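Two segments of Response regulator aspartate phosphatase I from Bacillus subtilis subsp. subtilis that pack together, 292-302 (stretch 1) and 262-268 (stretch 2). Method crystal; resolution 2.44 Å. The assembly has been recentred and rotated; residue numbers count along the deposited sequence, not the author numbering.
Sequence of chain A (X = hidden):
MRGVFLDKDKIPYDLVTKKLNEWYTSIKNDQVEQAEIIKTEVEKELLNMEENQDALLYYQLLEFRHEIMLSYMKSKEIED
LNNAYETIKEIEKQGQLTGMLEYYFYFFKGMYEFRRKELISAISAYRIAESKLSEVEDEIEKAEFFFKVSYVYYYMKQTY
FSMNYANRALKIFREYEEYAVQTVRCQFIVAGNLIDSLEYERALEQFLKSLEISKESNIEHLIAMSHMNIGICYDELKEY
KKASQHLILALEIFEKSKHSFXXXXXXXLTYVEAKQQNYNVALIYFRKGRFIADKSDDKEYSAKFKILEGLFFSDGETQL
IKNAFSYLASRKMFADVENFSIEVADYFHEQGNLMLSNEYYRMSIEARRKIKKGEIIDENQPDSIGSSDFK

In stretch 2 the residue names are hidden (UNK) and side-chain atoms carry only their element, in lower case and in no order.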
# COMPACT_ATOMS: atom_id res chain seq x y z
N ILE A 292 1.08 17.98 8.22
CA ILE A 292 1.50 16.78 8.91
C ILE A 292 2.69 16.12 8.22
O ILE A 292 3.59 15.60 8.88
CB ILE A 292 0.31 15.81 9.11
CG1 ILE A 292 -0.71 16.47 10.06
CG2 ILE A 292 0.78 14.46 9.66
CD1 ILE A 292 -1.77 15.53 10.60
N ALA A 293 2.70 16.16 6.89
CA ALA A 293 3.82 15.61 6.11
C ALA A 293 5.11 16.37 6.37
O ALA A 293 6.17 15.77 6.52
CB ALA A 293 3.49 15.63 4.63
N ASP A 294 5.02 17.70 6.41
CA ASP A 294 6.21 18.52 6.60
C ASP A 294 6.81 18.36 8.00
O ASP A 294 8.03 18.29 8.15
CB ASP A 294 5.90 20.00 6.31
CG ASP A 294 6.41 20.45 4.94
OD1 ASP A 294 7.62 20.74 4.82
OD2 ASP A 294 5.60 20.51 3.98
N LYS A 295 5.96 18.29 9.02
CA LYS A 295 6.46 18.30 10.39
C LYS A 295 6.88 16.91 10.88
O LYS A 295 7.51 16.77 11.93
CB LYS A 295 5.48 18.99 11.35
CG LYS A 295 4.44 18.07 11.99
CD LYS A 295 3.69 18.83 13.07
CE LYS A 295 2.81 17.92 13.91
NZ LYS A 295 2.68 18.44 15.31
N SER A 296 6.53 15.90 10.10
CA SER A 296 6.99 14.54 10.36
C SER A 296 8.20 14.24 9.47
O SER A 296 8.72 13.12 9.48
CB SER A 296 5.86 13.55 10.05
OG SER A 296 5.51 13.60 8.68
N ASP A 297 8.64 15.24 8.71
CA ASP A 297 9.73 15.10 7.74
C ASP A 297 9.43 13.98 6.75
O ASP A 297 10.32 13.26 6.30
CB ASP A 297 11.08 14.86 8.43
CG ASP A 297 12.25 15.00 7.48
OD1 ASP A 297 12.16 15.85 6.57
OD2 ASP A 297 13.24 14.27 7.64
N ASP A 298 8.15 13.84 6.43
CA ASP A 298 7.73 12.88 5.44
C ASP A 298 7.94 13.48 4.05
O ASP A 298 7.00 13.98 3.43
CB ASP A 298 6.26 12.51 5.66
CG ASP A 298 5.92 11.14 5.12
OD1 ASP A 298 6.42 10.79 4.02
OD2 ASP A 298 5.15 10.42 5.79
N LYS A 299 9.18 13.43 3.57
CA LYS A 299 9.55 14.05 2.31
C LYS A 299 8.79 13.44 1.13
O LYS A 299 8.51 14.12 0.14
CB LYS A 299 11.05 13.94 2.10
CG LYS A 299 11.80 13.59 3.38
CD LYS A 299 12.69 12.36 3.21
CE LYS A 299 14.13 12.75 2.86
NZ LYS A 299 15.00 11.56 2.62
N GLU A 300 8.42 12.17 1.25
CA GLU A 300 7.67 11.51 0.19
C GLU A 300 6.26 12.09 0.01
O GLU A 300 5.84 12.36 -1.12
CB GLU A 300 7.59 9.99 0.41
CG GLU A 300 6.53 9.28 -0.41
CD GLU A 300 6.12 7.94 0.18
OE1 GLU A 300 5.21 7.28 -0.38
OE2 GLU A 300 6.72 7.54 1.20
N TYR A 301 5.52 12.26 1.10
CA TYR A 301 4.17 12.77 0.95
C TYR A 301 4.17 14.28 0.72
O TYR A 301 3.26 14.84 0.08
CB TYR A 301 3.26 12.33 2.10
CG TYR A 301 2.70 10.96 1.81
CD1 TYR A 301 1.58 10.81 1.00
CD2 TYR A 301 3.33 9.82 2.26
CE1 TYR A 301 1.08 9.56 0.69
CE2 TYR A 301 2.86 8.57 1.95
CZ TYR A 301 1.73 8.44 1.17
OH TYR A 301 1.26 7.19 0.88
N SER A 302 5.23 14.93 1.19
CA SER A 302 5.45 16.34 0.91
C SER A 302 5.54 16.56 -0.61
O SER A 302 4.90 17.45 -1.15
CB SER A 302 6.71 16.82 1.62
OG SER A 302 7.02 18.15 1.26
N UNK A 262 -1.57 8.37 9.08
CA UNK A 262 -2.39 9.57 9.08
C UNK A 262 -2.15 10.37 7.81
O UNK A 262 -3.09 10.84 7.17
c UNK A 262 -4.29 11.50 10.31
c UNK A 262 -2.06 10.41 10.31
c UNK A 262 -2.55 12.26 11.91
c UNK A 262 -2.81 11.72 10.50
N UNK A 263 -0.89 10.51 7.42
CA UNK A 263 -0.54 11.34 6.28
C UNK A 263 -1.10 10.77 4.97
O UNK A 263 -1.67 11.50 4.14
c UNK A 263 0.99 11.53 6.17
c UNK A 263 1.31 12.46 5.02
o UNK A 263 1.48 12.10 7.39
N UNK A 264 -0.93 9.47 4.79
CA UNK A 264 -1.35 8.77 3.58
C UNK A 264 -2.88 8.79 3.43
O UNK A 264 -3.42 8.94 2.34
n UNK A 264 -0.74 2.80 1.43
c UNK A 264 -0.82 7.34 3.64
c UNK A 264 -0.76 5.04 2.64
c UNK A 264 -1.28 4.20 1.46
c UNK A 264 -1.51 6.36 2.71
N UNK A 265 -3.57 8.64 4.56
CA UNK A 265 -5.02 8.72 4.61
C UNK A 265 -5.52 10.13 4.24
O UNK A 265 -6.51 10.27 3.52
c UNK A 265 -5.51 8.36 6.03
c UNK A 265 -7.03 8.38 6.15
o UNK A 265 -5.02 7.06 6.37
N UNK A 266 -4.85 11.17 4.73
CA UNK A 266 -5.25 12.54 4.39
C UNK A 266 -4.95 12.82 2.93
O UNK A 266 -5.68 13.54 2.25
c UNK A 266 -4.10 14.30 7.65
c UNK A 266 -6.43 14.55 6.67
c UNK A 266 -4.55 13.58 5.29
c UNK A 266 -5.13 13.71 6.70
N UNK A 267 -3.86 12.24 2.46
CA UNK A 267 -3.50 12.43 1.07
C UNK A 267 -4.57 11.84 0.16
O UNK A 267 -5.09 12.53 -0.74
c UNK A 267 -2.08 10.79 -1.52
c UNK A 267 -1.76 11.85 -0.68
c UNK A 267 -1.15 12.98 -1.22
c UNK A 267 -1.78 10.84 -2.88
c UNK A 267 -2.12 11.82 0.77
c UNK A 267 -1.15 11.96 -3.40
c UNK A 267 -0.84 13.03 -2.57
N UNK A 268 -4.90 10.58 0.41
CA UNK A 268 -5.90 9.85 -0.38
C UNK A 268 -7.26 10.54 -0.30
O UNK A 268 -7.96 10.67 -1.30
c UNK A 268 -6.01 8.38 0.10
o UNK A 268 -4.69 7.83 0.23
c UNK A 268 -6.83 7.51 -0.89

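Position 262 carries four side-chain carbons, forked at the second. Its CA-to-CB bond points toward stretch 1, and a terminal carbon touches I292. A four-carbon chain forked at its second atom is leucine, L262, and that apolar fork suits a buried site beside the tip of an isoleucine: L262 CD2 lies 3.6 Å from I292 CD1.

At position 263 a single carbon bears one oxygen and one carbon, in touch with I292, A293 and Y301; the pattern is threonine. T263 sits where the helices come nearest, its CA 6.1 Å from A293 CA, so a short side chain fits. Its CG2 meets A293 CB at 3.9 Å and Y301 CB at 3.5 Å, while its OG1 lies 3.3 Å from I292 CG2.

Position 264 has four carbons in a row ending in nitrogen and touches Y301, which identifies lysine. The chain of K264 is fully extended, t at all four chi angles, and its end leads away from stretch 1, carrying the charge off a partly exposed site. Its aliphatic beginning remains useful: CG lies 3.4 Å from Y301 OH, and the backbone CA sits over one face of the Y301 ring, 4.2 Å from the centroid of that ring, in a CH-pi contact.

Position 265 again shows one carbon bearing an oxygen and a carbon, but points away and touches nothing on stretch 1. It is T265, whose hydroxyl is hydrogen-bonded just outside the stretch.

At position 266 four carbons fork at the second and reach I292: another leucine. L266 is buried and points toward stretch 1, its CD1 4.0 Å from I292 CD1; one helical turn after L262, it touches the same isoleucine methyl.

Position 267 has one carbon followed by a six-carbon ring with no oxygen, against Y301: phenylalanine, a flat apolar ring suited to this buried place. F267 CB lies 3.8 Å from Y301 CD1, and the edge of the tyrosine ring is directed toward the phenylalanine face, with centroids 5.5 Å apart and planes at 68°.

Position 268 repeats the oxygen-and-carbon fork, without touching stretch 1. It is T268; its OG1 donates to K264 O at 2.7 Å, satisfying the hydroxyl within its own helix.

The contact works by shape rather than by polar bonds. I292 packs against both leucines, Y301 against K264 and F267, and T263 touches both I292 and Y301. Between these two residues, stretch 1 turns through a Schellman motif at D297, and a second helix begins at K299, with D298 as its N-cap: D298 OD1 accepts a weak capping bond from Y301 N at 3.4 Å.

Stretch 2 262-268: LTKTLFT
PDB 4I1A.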